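Local atomic coordinates of pyruvate formate-lyase 2 (Archaeoglobus fulgidus, PDB entry 2F3O), a protein that is of unknown function but belongs to the glycyl radical enzymes, relatives of pyruvate formate-lyase and glycerol dehydratase, and probably acts as a lyase. Residues A17-E22 and P73-F78; G66-N71 and T311-P316; R85-L90 and V110-I115. All blocks are in the same frame, centred on the assembly; numbering follows the deposited sequence.

Interaction 1. Residues A17-E22 and P73-F78; sequences ARLSVE and PGAIIF
Arg18 is bonded on both sides of Gly74 through its backbone: its N donates to Pro73 O at 3.0 Å and its O accepts from Ala75 N. One step further, Ser20 N donates to Ala75 O at 3.0 Å. This alternation is that of a parallel pairing, and strands 18-19 and 74-75 form a sheet of just two strands within the chain, inside the pyruvate formate-lyase-like region. Charged and polar side chains gather on the Arg18 side. There Arg18 NH2 makes a salt bridge with Glu22 OE2 at 2.9 Å, on the syn side of the carboxylate, while the guanidinium also bonds to the carbonyls of Pro70 and Asn71. Ser20 OG donates to Glu22 OE1 (3.0 Å), so both carboxylate oxygens are gripped and the group is held against rotation. Apolar contacts lie on the face of Leu19 and Ala75, where Leu19 CD1 meets Ala75 CB at 3.9 Å. Leu19 CG stands anti to the backbone N (chi1 -174°), 4.0 Å from Ile77 CD1, and the two side chains cross at about a right angle. Val21 runs alongside Ile77 in the same direction, and Leu111 of helix 105-119 packs against all three.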
ATOM      1  N   ALA A  17     -25.751  45.424  10.751  1.00 63.40           N
ATOM      2  CA  ALA A  17     -25.590  44.206   9.961  1.00 61.29           C
ATOM      3  C   ALA A  17     -26.919  43.557   9.632  1.00 60.05           C
ATOM      4  O   ALA A  17     -27.897  43.707  10.359  1.00 59.95           O
ATOM      5  CB  ALA A  17     -24.688  43.226  10.670  1.00 61.07           C
ATOM      6  N   ARG A  18     -26.951  42.829   8.524  1.00 58.48           N
ATOM      7  CA  ARG A  18     -28.165  42.135   8.112  1.00 56.76           C
ATOM      8  C   ARG A  18     -28.013  40.598   8.056  1.00 56.00           C
ATOM      9  O   ARG A  18     -26.907  40.060   8.006  1.00 55.80           O
ATOM     10  CB  ARG A  18     -28.634  42.680   6.762  1.00 56.43           C
ATOM     11  CG  ARG A  18     -27.769  42.269   5.596  1.00 55.30           C
ATOM     12  CD  ARG A  18     -28.218  42.953   4.334  1.00 53.46           C
ATOM     13  NE  ARG A  18     -27.729  42.319   3.113  1.00 50.76           N
ATOM     14  CZ  ARG A  18     -28.432  41.439   2.412  1.00 49.98           C
ATOM     15  NH1 ARG A  18     -29.631  41.069   2.820  1.00 49.51           N
ATOM     16  NH2 ARG A  18     -27.945  40.920   1.306  1.00 50.75           N
ATOM     17  N   LEU A  19     -29.131  39.886   8.090  1.00 54.76           N
ATOM     18  CA  LEU A  19     -29.107  38.482   7.751  1.00 53.46           C
ATOM     19  C   LEU A  19     -29.210  38.344   6.225  1.00 52.89           C
ATOM     20  O   LEU A  19     -30.260  38.599   5.639  1.00 52.23           O
ATOM     21  CB  LEU A  19     -30.252  37.762   8.429  1.00 53.13           C
ATOM     22  CG  LEU A  19     -30.132  36.270   8.191  1.00 53.16           C
ATOM     23  CD1 LEU A  19     -28.919  35.740   8.944  1.00 53.38           C
ATOM     24  CD2 LEU A  19     -31.392  35.563   8.616  1.00 52.99           C
ATOM     25  N   SER A  20     -28.102  37.965   5.592  1.00 52.63           N
ATOM     26  CA  SER A  20     -28.029  37.834   4.131  1.00 52.61           C
ATOM     27  C   SER A  20     -28.547  36.482   3.635  1.00 52.60           C
ATOM     28  O   SER A  20     -28.452  35.477   4.324  1.00 52.98           O
ATOM     29  CB  SER A  20     -26.608  38.070   3.638  1.00 52.31           C
ATOM     30  OG  SER A  20     -26.483  37.677   2.295  1.00 52.46           O
ATOM     31  N   VAL A  21     -29.091  36.446   2.434  1.00 52.36           N
ATOM     32  CA  VAL A  21     -29.900  35.311   2.071  1.00 52.47           C
ATOM     33  C   VAL A  21     -29.609  34.814   0.652  1.00 53.06           C
ATOM     34  O   VAL A  21     -29.870  33.664   0.317  1.00 52.89           O
ATOM     35  CB  VAL A  21     -31.376  35.681   2.318  1.00 52.43           C
ATOM     36  CG1 VAL A  21     -32.279  35.327   1.169  1.00 51.75           C
ATOM     37  CG2 VAL A  21     -31.849  35.076   3.607  1.00 52.41           C
ATOM     38  N   GLU A  22     -28.996  35.677  -0.151  1.00 53.69           N
ATOM     39  CA  GLU A  22     -28.776  35.424  -1.584  1.00 54.24           C
ATOM     40  C   GLU A  22     -27.883  34.211  -1.884  1.00 54.01           C
ATOM     41  O   GLU A  22     -28.152  33.463  -2.829  1.00 54.25           O
ATOM     42  CB  GLU A  22     -28.232  36.679  -2.286  1.00 54.40           C
ATOM     43  CG  GLU A  22     -29.134  37.918  -2.205  1.00 56.30           C
ATOM     44  CD  GLU A  22     -28.915  38.746  -0.931  1.00 58.83           C
ATOM     45  OE1 GLU A  22     -28.033  38.374  -0.122  1.00 60.15           O
ATOM     46  OE2 GLU A  22     -29.620  39.764  -0.733  1.00 58.98           O
ATOM     47  N   PRO A  73     -22.042  44.793   5.931  1.00 54.78           N
ATOM     48  CA  PRO A  73     -22.189  43.952   7.093  1.00 53.93           C
ATOM     49  C   PRO A  73     -23.337  42.965   7.042  1.00 53.00           C
ATOM     50  O   PRO A  73     -24.502  43.352   6.960  1.00 52.86           O
ATOM     51  CB  PRO A  73     -22.324  44.974   8.227  1.00 53.94           C
ATOM     52  CG  PRO A  73     -21.416  46.129   7.761  1.00 54.86           C
ATOM     53  CD  PRO A  73     -21.075  45.850   6.265  1.00 55.33           C
ATOM     54  N   GLY A  74     -22.984  41.683   7.099  1.00 52.15           N
ATOM     55  CA  GLY A  74     -23.982  40.629   7.172  1.00 51.04           C
ATOM     56  C   GLY A  74     -23.531  39.226   7.534  1.00 50.33           C
ATOM     57  O   GLY A  74     -22.338  38.964   7.731  1.00 50.32           O
ATOM     58  N   ALA A  75     -24.508  38.323   7.623  1.00 49.32           N
ATOM     59  CA  ALA A  75     -24.261  36.906   7.878  1.00 48.19           C
ATOM     60  C   ALA A  75     -24.604  36.061   6.654  1.00 47.54           C
ATOM     61  O   ALA A  75     -25.677  36.222   6.081  1.00 47.59           O
ATOM     62  CB  ALA A  75     -25.072  36.445   9.063  1.00 47.93           C
ATOM     63  N   ILE A  76     -23.699  35.168   6.253  1.00 46.44           N
ATOM     64  CA  ILE A  76     -24.001  34.211   5.189  1.00 45.53           C
ATOM     65  C   ILE A  76     -24.606  32.940   5.806  1.00 45.57           C
ATOM     66  O   ILE A  76     -24.144  32.475   6.838  1.00 45.67           O
ATOM     67  CB  ILE A  76     -22.761  33.881   4.353  1.00 45.06           C
ATOM     68  CG1 ILE A  76     -22.068  35.164   3.900  1.00 44.19           C
ATOM     69  CG2 ILE A  76     -23.142  33.098   3.141  1.00 44.40           C
ATOM     70  CD1 ILE A  76     -20.753  34.941   3.170  1.00 41.41           C
ATOM     71  N   ILE A  77     -25.668  32.406   5.204  1.00 45.61           N
ATOM     72  CA  ILE A  77     -26.351  31.239   5.766  1.00 45.51           C
ATOM     73  C   ILE A  77     -25.899  29.944   5.068  1.00 45.59           C
ATOM     74  O   ILE A  77     -25.879  29.873   3.832  1.00 45.59           O
ATOM     75  CB  ILE A  77     -27.884  31.381   5.645  1.00 45.50           C
ATOM     76  CG1 ILE A  77     -28.360  32.703   6.223  1.00 44.96           C
ATOM     77  CG2 ILE A  77     -28.611  30.243   6.342  1.00 45.34           C
ATOM     78  CD1 ILE A  77     -29.842  32.897   6.045  1.00 44.95           C
ATOM     79  N   PHE A  78     -25.528  28.933   5.858  1.00 45.28           N
ATOM     80  CA  PHE A  78     -25.126  27.635   5.325  1.00 44.98           C
ATOM     81  C   PHE A  78     -26.071  26.576   5.863  1.00 45.57           C
ATOM     82  O   PHE A  78     -25.776  25.957   6.872  1.00 45.87           O
ATOM     83  CB  PHE A  78     -23.665  27.311   5.689  1.00 44.33           C
ATOM     84  CG  PHE A  78     -22.664  28.174   4.967  1.00 43.31           C
ATOM     85  CD1 PHE A  78     -22.312  29.419   5.460  1.00 42.29           C
ATOM     86  CD2 PHE A  78     -22.107  27.756   3.767  1.00 42.08           C
ATOM     87  CE1 PHE A  78     -21.423  30.226   4.767  1.00 43.20           C
ATOM     88  CE2 PHE A  78     -21.215  28.557   3.066  1.00 41.20           C
ATOM     89  CZ  PHE A  78     -20.873  29.788   3.559  1.00 42.60           C
TER

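Interaction 2. Residues G66-N71 and T311-P316; sequences GTMLPN and TNEIVP
Met68 binds Glu313 with its backbone and reaches past it with its side chain to Ile314 and Thr311. Its CB already lies near two partners, Glu313 OE1 and Ile314 CG2, the latter at 3.8 Å. CG, anti to the carbonyl carbon (chi1 -61°), passes 3.6 Å from Glu313 OE1; the methionine and glutamate side chains cross obliquely. SD then comes against the branch methyl of Ile314, 3.6 Å from its CG2; Met68 and Ile314 cross at about a right angle. The chain bends at chi2 and again at chi3 (-104°), and the methyl CE ends close to the backbone of the other segment, 3.4 Å from Ile314 N. The same methyl is 3.7 Å from Thr311 O and also touches Glu313 CB. Two loops are joined here that lie far apart in sequence: 66-71 runs from helix 39-53 toward strand 74-75, whereas the loop 311-316 connects helices 297-310 and 322-325. The single hydrogen bond between them is Met68 N to Glu313 OE1, 2.8 Å long and fairly straight at 160°, with the donor nearly in line with the C-O bond. An extended glutamate chain beyond CG carries the carboxylate to this backbone N-H, while OE2 has a long, weak ion pair with Lys310. Leu69 CD2 packs on Ile314 CG2 at 3.9 Å and also lies near Glu313 O. Around the contact, Gly66 O bonds to Trp258 and Met68 O to Gln266, two bonds that link 66-71 to helix 250-267. The Glu313 backbone is in turn bonded to Gly74.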
ATOM      1  N   GLY A  66     -15.122  42.921  -4.497  1.00 52.81           N
ATOM      2  CA  GLY A  66     -15.541  41.584  -4.113  1.00 53.14           C
ATOM      3  C   GLY A  66     -16.266  41.562  -2.784  1.00 53.25           C
ATOM      4  O   GLY A  66     -15.718  41.134  -1.774  1.00 53.05           O
ATOM      5  N   THR A  67     -17.505  42.031  -2.780  1.00 53.48           N
ATOM      6  CA  THR A  67     -18.303  41.957  -1.583  1.00 53.93           C
ATOM      7  C   THR A  67     -18.502  40.495  -1.211  1.00 54.31           C
ATOM      8  O   THR A  67     -18.591  39.627  -2.083  1.00 54.48           O
ATOM      9  CB  THR A  67     -19.672  42.672  -1.731  1.00 53.95           C
ATOM     10  OG1 THR A  67     -20.371  42.180  -2.879  1.00 53.61           O
ATOM     11  CG2 THR A  67     -19.477  44.152  -1.878  1.00 53.95           C
ATOM     12  N   MET A  68     -18.514  40.229   0.087  1.00 54.45           N
ATOM     13  CA  MET A  68     -18.690  38.885   0.599  1.00 54.83           C
ATOM     14  C   MET A  68     -20.146  38.476   0.536  1.00 54.64           C
ATOM     15  O   MET A  68     -20.461  37.323   0.277  1.00 55.17           O
ATOM     16  CB  MET A  68     -18.188  38.810   2.033  1.00 54.59           C
ATOM     17  CG  MET A  68     -16.722  39.125   2.145  1.00 55.04           C
ATOM     18  SD  MET A  68     -16.001  38.176   3.479  1.00 56.77           S
ATOM     19  CE  MET A  68     -15.859  39.441   4.687  1.00 57.20           C
ATOM     20  N   LEU A  69     -21.038  39.420   0.789  1.00 54.62           N
ATOM     21  CA  LEU A  69     -22.457  39.211   0.575  1.00 54.54           C
ATOM     22  C   LEU A  69     -22.938  40.517  -0.061  1.00 55.14           C
ATOM     23  O   LEU A  69     -22.252  41.542   0.092  1.00 55.38           O
ATOM     24  CB  LEU A  69     -23.142  38.955   1.908  1.00 54.10           C
ATOM     25  CG  LEU A  69     -22.732  39.923   3.007  1.00 53.73           C
ATOM     26  CD1 LEU A  69     -23.919  40.729   3.468  1.00 53.36           C
ATOM     27  CD2 LEU A  69     -22.083  39.205   4.152  1.00 53.40           C
ATOM     28  N   PRO A  70     -24.079  40.494  -0.806  1.00 55.35           N
ATOM     29  CA  PRO A  70     -24.613  41.748  -1.346  1.00 55.14           C
ATOM     30  C   PRO A  70     -25.068  42.601  -0.194  1.00 55.18           C
ATOM     31  O   PRO A  70     -25.559  42.066   0.785  1.00 54.81           O
ATOM     32  CB  PRO A  70     -25.839  41.311  -2.142  1.00 55.21           C
ATOM     33  CG  PRO A  70     -25.718  39.863  -2.331  1.00 55.17           C
ATOM     34  CD  PRO A  70     -24.913  39.340  -1.193  1.00 55.42           C
ATOM     35  N   ASN A  71     -24.895  43.908  -0.331  1.00 55.66           N
ATOM     36  CA  ASN A  71     -25.143  44.883   0.739  1.00 56.27           C
ATOM     37  C   ASN A  71     -24.630  44.496   2.144  1.00 56.01           C
ATOM     38  O   ASN A  71     -25.391  43.985   2.982  1.00 55.88           O
ATOM     39  CB  ASN A  71     -26.615  45.304   0.772  1.00 56.68           C
ATOM     40  CG  ASN A  71     -26.854  46.487   1.700  1.00 58.72           C
ATOM     41  OD1 ASN A  71     -27.741  46.444   2.563  1.00 61.09           O
ATOM     42  ND2 ASN A  71     -26.041  47.542   1.549  1.00 59.32           N
ATOM     43  N   THR A 311     -12.606  42.351   4.949  1.00 48.01           N
ATOM     44  CA  THR A 311     -12.863  41.192   5.827  1.00 47.42           C
ATOM     45  C   THR A 311     -13.821  41.475   6.993  1.00 47.24           C
ATOM     46  O   THR A 311     -14.186  40.564   7.731  1.00 47.29           O
ATOM     47  CB  THR A 311     -11.584  40.577   6.406  1.00 47.44           C
ATOM     48  OG1 THR A 311     -11.152  41.348   7.528  1.00 46.65           O
ATOM     49  CG2 THR A 311     -10.483  40.524   5.362  1.00 47.55           C
ATOM     50  N   ASN A 312     -14.233  42.732   7.147  1.00 47.06           N
ATOM     51  CA  ASN A 312     -15.245  43.113   8.127  1.00 46.78           C
ATOM     52  C   ASN A 312     -16.672  42.986   7.614  1.00 46.69           C
ATOM     53  O   ASN A 312     -17.611  43.283   8.344  1.00 46.63           O
ATOM     54  CB  ASN A 312     -15.040  44.553   8.556  1.00 46.69           C
ATOM     55  CG  ASN A 312     -13.862  44.725   9.460  1.00 46.68           C
ATOM     56  OD1 ASN A 312     -13.964  44.530  10.669  1.00 46.21           O
ATOM     57  ND2 ASN A 312     -12.730  45.128   8.884  1.00 45.87           N
ATOM     58  N   GLU A 313     -16.840  42.569   6.362  1.00 46.43           N
ATOM     59  CA  GLU A 313     -18.168  42.427   5.789  1.00 46.48           C
ATOM     60  C   GLU A 313     -18.950  41.243   6.363  1.00 46.46           C
ATOM     61  O   GLU A 313     -20.181  41.236   6.321  1.00 46.62           O
ATOM     62  CB  GLU A 313     -18.108  42.386   4.257  1.00 46.10           C
ATOM     63  CG  GLU A 313     -17.627  43.685   3.636  1.00 46.81           C
ATOM     64  CD  GLU A 313     -17.401  43.597   2.124  1.00 47.42           C
ATOM     65  OE1 GLU A 313     -17.695  42.542   1.529  1.00 48.35           O
ATOM     66  OE2 GLU A 313     -16.931  44.593   1.528  1.00 48.27           O
ATOM     67  N   ILE A 314     -18.259  40.245   6.910  1.00 46.69           N
ATOM     68  CA  ILE A 314     -18.979  39.147   7.554  1.00 47.01           C
ATOM     69  C   ILE A 314     -18.967  39.169   9.067  1.00 46.44           C
ATOM     70  O   ILE A 314     -18.053  39.641   9.726  1.00 45.73           O
ATOM     71  CB  ILE A 314     -18.627  37.705   7.049  1.00 46.94           C
ATOM     72  CG1 ILE A 314     -17.188  37.321   7.369  1.00 47.95           C
ATOM     73  CG2 ILE A 314     -18.911  37.552   5.588  1.00 47.56           C
ATOM     74  CD1 ILE A 314     -16.937  35.833   7.249  1.00 47.80           C
ATOM     75  N   VAL A 315     -20.034  38.604   9.577  1.00 46.69           N
ATOM     76  CA  VAL A 315     -20.360  38.604  10.960  1.00 47.10           C
ATOM     77  C   VAL A 315     -21.121  37.274  10.978  1.00 47.43           C
ATOM     78  O   VAL A 315     -21.786  36.932   9.995  1.00 47.82           O
ATOM     79  CB  VAL A 315     -21.208  39.890  11.272  1.00 47.26           C
ATOM     80  CG1 VAL A 315     -22.691  39.596  11.454  1.00 46.88           C
ATOM     81  CG2 VAL A 315     -20.657  40.612  12.475  1.00 46.64           C
ATOM     82  N   PRO A 316     -20.969  36.475  12.037  1.00 47.44           N
ATOM     83  CA  PRO A 316     -21.402  35.071  11.975  1.00 47.52           C
ATOM     84  C   PRO A 316     -22.911  34.867  12.128  1.00 47.69           C
ATOM     85  O   PRO A 316     -23.565  35.669  12.750  1.00 47.65           O
ATOM     86  CB  PRO A 316     -20.659  34.447  13.143  1.00 47.23           C
ATOM     87  CG  PRO A 316     -20.529  35.574  14.124  1.00 47.29           C
ATOM     88  CD  PRO A 316     -20.393  36.828  13.340  1.00 47.31           C
TER

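Interaction 3. Residues R85-L90 and V110-I115; sequences RIINEL and VLREEI
Ile87 and Leu111 meet with similar first torsions: Ile87 CG1 (chi1 -42°) and Leu111 CG (chi1 -69°) are each anti to their own carbonyl carbon, and a chi2 of -67° sets Ile87 CD1. The two side chains cross at about a right angle. Ile87 CD1 touches Leu111 CB and both its methyls, with Ile87 CD1 to Leu111 CD1 at 3.8 Å, while Ile87 CG2 meets Leu111 CB, also at 3.8 Å. Leu90 crosses Leu111 in the same way, with its CD1 4.1 Å from Leu111 CD1. Arg112 is exposed and flanks this apolar group with an extended chain from CG to NE. It meets Leu90 tip to tip: Leu90 CD1 stands 4.1 Å above the centre of one guanidinium face, and Leu90 CB is 3.5 Å from Arg112 NH2. The same NH2 forms a salt bridge with Asp91, which gives the charged end a mate next to Leu90. Further back along the arginine, CG lies 4.1 Å from Ile87 CG2. An alanine at Ile87, lacking CG1, CG2 and CD1, would probably leave a gap beside Leu111 CB and its methyls and less apolar cover for Arg112 CG. Helix 105-119 is not regular here, for Ile115 N bonds to Val110 O at 3.1 Å and closes a wider pi-type turn. Leu19 of strand 18-19 touches both Leu90 and Leu111. The arrangement is an apolar seam between two helices consecutive in the chain: the weakly bonded end of helix 83-87 and the turn after it pack on helix 105-119, with Arg112 at the border.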
ATOM      1  N   ARG A  85     -30.216  26.514  12.420  1.00 53.57           N
ATOM      2  CA  ARG A  85     -30.259  26.942  13.822  1.00 54.15           C
ATOM      3  C   ARG A  85     -30.860  28.333  13.889  1.00 54.59           C
ATOM      4  O   ARG A  85     -31.761  28.598  14.687  1.00 54.78           O
ATOM      5  CB  ARG A  85     -28.858  26.998  14.439  1.00 54.00           C
ATOM      6  CG  ARG A  85     -28.332  25.679  14.906  1.00 54.17           C
ATOM      7  CD  ARG A  85     -27.259  25.831  15.977  1.00 54.60           C
ATOM      8  NE  ARG A  85     -27.444  24.801  16.996  1.00 56.04           N
ATOM      9  CZ  ARG A  85     -27.832  25.024  18.251  1.00 56.31           C
ATOM     10  NH1 ARG A  85     -28.033  26.257  18.686  1.00 55.00           N
ATOM     11  NH2 ARG A  85     -27.999  24.002  19.089  1.00 57.25           N
ATOM     12  N   ILE A  86     -30.367  29.200  13.011  1.00 54.90           N
ATOM     13  CA  ILE A  86     -30.747  30.591  13.016  1.00 55.39           C
ATOM     14  C   ILE A  86     -32.130  30.889  12.426  1.00 56.11           C
ATOM     15  O   ILE A  86     -32.713  31.908  12.772  1.00 56.23           O
ATOM     16  CB  ILE A  86     -29.649  31.480  12.379  1.00 55.16           C
ATOM     17  CG1 ILE A  86     -29.540  32.794  13.132  1.00 54.46           C
ATOM     18  CG2 ILE A  86     -29.871  31.705  10.880  1.00 55.13           C
ATOM     19  CD1 ILE A  86     -28.688  33.777  12.439  1.00 55.16           C
ATOM     20  N   ILE A  87     -32.673  30.002  11.582  1.00 57.06           N
ATOM     21  CA  ILE A  87     -34.027  30.208  11.019  1.00 58.05           C
ATOM     22  C   ILE A  87     -35.027  30.030  12.143  1.00 59.10           C
ATOM     23  O   ILE A  87     -35.992  30.775  12.261  1.00 59.33           O
ATOM     24  CB  ILE A  87     -34.398  29.215   9.888  1.00 57.82           C
ATOM     25  CG1 ILE A  87     -33.229  28.988   8.936  1.00 58.29           C
ATOM     26  CG2 ILE A  87     -35.599  29.688   9.109  1.00 56.27           C
ATOM     27  CD1 ILE A  87     -32.851  30.159   8.133  1.00 59.29           C
ATOM     28  N   ASN A  88     -34.736  29.078  13.015  1.00 60.50           N
ATOM     29  CA  ASN A  88     -35.553  28.797  14.182  1.00 61.98           C
ATOM     30  C   ASN A  88     -35.674  29.945  15.207  1.00 62.69           C
ATOM     31  O   ASN A  88     -36.365  29.817  16.224  1.00 63.17           O
ATOM     32  CB  ASN A  88     -35.005  27.546  14.868  1.00 62.17           C
ATOM     33  CG  ASN A  88     -36.059  26.812  15.642  1.00 63.46           C
ATOM     34  OD1 ASN A  88     -35.849  26.448  16.802  1.00 64.91           O
ATOM     35  ND2 ASN A  88     -37.226  26.618  15.022  1.00 64.61           N
ATOM     36  N   GLU A  89     -35.005  31.065  14.946  1.00 63.27           N
ATOM     37  CA  GLU A  89     -35.014  32.199  15.857  1.00 63.78           C
ATOM     38  C   GLU A  89     -35.083  33.515  15.112  1.00 64.19           C
ATOM     39  O   GLU A  89     -34.546  34.518  15.593  1.00 64.47           O
ATOM     40  CB  GLU A  89     -33.737  32.208  16.688  1.00 63.66           C
ATOM     41  CG  GLU A  89     -33.698  31.213  17.811  1.00 64.20           C
ATOM     42  CD  GLU A  89     -32.465  31.392  18.648  1.00 65.03           C
ATOM     43  OE1 GLU A  89     -32.346  30.705  19.681  1.00 64.58           O
ATOM     44  OE2 GLU A  89     -31.622  32.235  18.272  1.00 65.82           O
ATOM     45  N   LEU A  90     -35.726  33.514  13.945  1.00 64.59           N
ATOM     46  CA  LEU A  90     -35.784  34.693  13.070  1.00 64.98           C
ATOM     47  C   LEU A  90     -36.376  35.943  13.719  1.00 65.60           C
ATOM     48  O   LEU A  90     -35.981  37.066  13.393  1.00 65.51           O
ATOM     49  CB  LEU A  90     -36.579  34.374  11.815  1.00 64.70           C
ATOM     50  CG  LEU A  90     -35.767  33.840  10.651  1.00 64.52           C
ATOM     51  CD1 LEU A  90     -36.602  33.883   9.398  1.00 64.47           C
ATOM     52  CD2 LEU A  90     -34.530  34.683  10.485  1.00 64.39           C
ATOM     53  N   VAL A 110     -39.118  33.319   2.865  1.00 68.71           N
ATOM     54  CA  VAL A 110     -38.400  32.410   1.984  1.00 67.98           C
ATOM     55  C   VAL A 110     -37.552  31.411   2.802  1.00 67.50           C
ATOM     56  O   VAL A 110     -37.411  30.258   2.413  1.00 67.47           O
ATOM     57  CB  VAL A 110     -37.603  33.171   0.873  1.00 67.97           C
ATOM     58  CG1 VAL A 110     -36.103  33.081   1.065  1.00 67.89           C
ATOM     59  CG2 VAL A 110     -37.954  32.622  -0.484  1.00 68.28           C
ATOM     60  N   LEU A 111     -37.052  31.834   3.965  1.00 66.65           N
ATOM     61  CA  LEU A 111     -36.281  30.943   4.821  1.00 65.77           C
ATOM     62  C   LEU A 111     -37.164  29.909   5.488  1.00 65.74           C
ATOM     63  O   LEU A 111     -36.814  28.745   5.541  1.00 65.73           O
ATOM     64  CB  LEU A 111     -35.526  31.729   5.882  1.00 65.22           C
ATOM     65  CG  LEU A 111     -34.398  32.593   5.339  1.00 64.50           C
ATOM     66  CD1 LEU A 111     -33.775  33.406   6.444  1.00 63.90           C
ATOM     67  CD2 LEU A 111     -33.369  31.737   4.672  1.00 64.27           C
ATOM     68  N   ARG A 112     -38.327  30.336   5.965  1.00 65.97           N
ATOM     69  CA  ARG A 112     -39.161  29.509   6.838  1.00 66.00           C
ATOM     70  C   ARG A 112     -39.959  28.427   6.139  1.00 66.09           C
ATOM     71  O   ARG A 112     -40.369  27.469   6.780  1.00 66.01           O
ATOM     72  CB  ARG A 112     -40.128  30.377   7.640  1.00 65.87           C
ATOM     73  CG  ARG A 112     -39.573  30.868   8.941  1.00 65.64           C
ATOM     74  CD  ARG A 112     -40.708  31.148   9.896  1.00 65.99           C
ATOM     75  NE  ARG A 112     -40.362  32.136  10.912  1.00 65.79           N
ATOM     76  CZ  ARG A 112     -40.438  33.451  10.728  1.00 65.32           C
ATOM     77  NH1 ARG A 112     -40.837  33.947   9.559  1.00 64.70           N
ATOM     78  NH2 ARG A 112     -40.111  34.272  11.714  1.00 65.22           N
ATOM     79  N   GLU A 113     -40.197  28.581   4.844  1.00 66.28           N
ATOM     80  CA  GLU A 113     -41.064  27.643   4.151  1.00 66.78           C
ATOM     81  C   GLU A 113     -40.520  27.249   2.776  1.00 66.79           C
ATOM     82  O   GLU A 113     -41.131  26.471   2.041  1.00 66.96           O
ATOM     83  CB  GLU A 113     -42.477  28.208   4.043  1.00 67.00           C
ATOM     84  CG  GLU A 113     -42.612  29.271   2.983  1.00 68.49           C
ATOM     85  CD  GLU A 113     -43.716  30.248   3.283  1.00 71.13           C
ATOM     86  OE1 GLU A 113     -44.163  30.307   4.455  1.00 71.44           O
ATOM     87  OE2 GLU A 113     -44.127  30.959   2.337  1.00 72.22           O
ATOM     88  N   GLU A 114     -39.348  27.761   2.432  1.00 66.49           N
ATOM     89  CA  GLU A 114     -38.695  27.298   1.224  1.00 66.32           C
ATOM     90  C   GLU A 114     -37.336  26.638   1.569  1.00 65.52           C
ATOM     91  O   GLU A 114     -37.068  25.515   1.138  1.00 65.73           O
ATOM     92  CB  GLU A 114     -38.585  28.457   0.237  1.00 66.34           C
ATOM     93  CG  GLU A 114     -38.138  28.137  -1.167  1.00 67.44           C
ATOM     94  CD  GLU A 114     -38.320  29.347  -2.078  1.00 67.51           C
ATOM     95  OE1 GLU A 114     -37.361  29.717  -2.798  1.00 69.19           O
ATOM     96  OE2 GLU A 114     -39.421  29.944  -2.051  1.00 67.96           O
ATOM     97  N   ILE A 115     -36.519  27.310   2.384  1.00 64.34           N
ATOM     98  CA  ILE A 115     -35.184  26.819   2.760  1.00 62.69           C
ATOM     99  C   ILE A 115     -35.248  25.738   3.826  1.00 62.16           C
ATOM    100  O   ILE A 115     -34.835  24.613   3.581  1.00 62.30           O
ATOM    101  CB  ILE A 115     -34.270  27.955   3.249  1.00 62.37           C
ATOM    102  CG1 ILE A 115     -34.037  28.963   2.132  1.00 61.75           C
ATOM    103  CG2 ILE A 115     -32.940  27.422   3.727  1.00 62.12           C
ATOM    104  CD1 ILE A 115     -33.649  28.357   0.810  1.00 61.37           C
TER

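How the interactions relate
Interactions 1 and 2 are neighbours, their centres about 8 Å apart, and their segments alternate along the chain. Arg18 ties them, with probable hydrogen bonds from Arg18 NH2 to Pro70 O (2.7 Å) and from Arg18 NE to Asn71 O (2.9 Å), while Ala75 CB packs on Val315 O. Interaction 3 joins interaction 1 from the apolar side, about 12 Å away between centres: Val21 CG2 meets Leu111 CD1 at 3.8 Å. Interactions 2 and 3 do not touch; their centres are about 20 Å apart. A bound glycerol lies about 9 Å from the Ile314 side chain in interaction 2, and one lies about 13 Å from that of Ala75 in interaction 1.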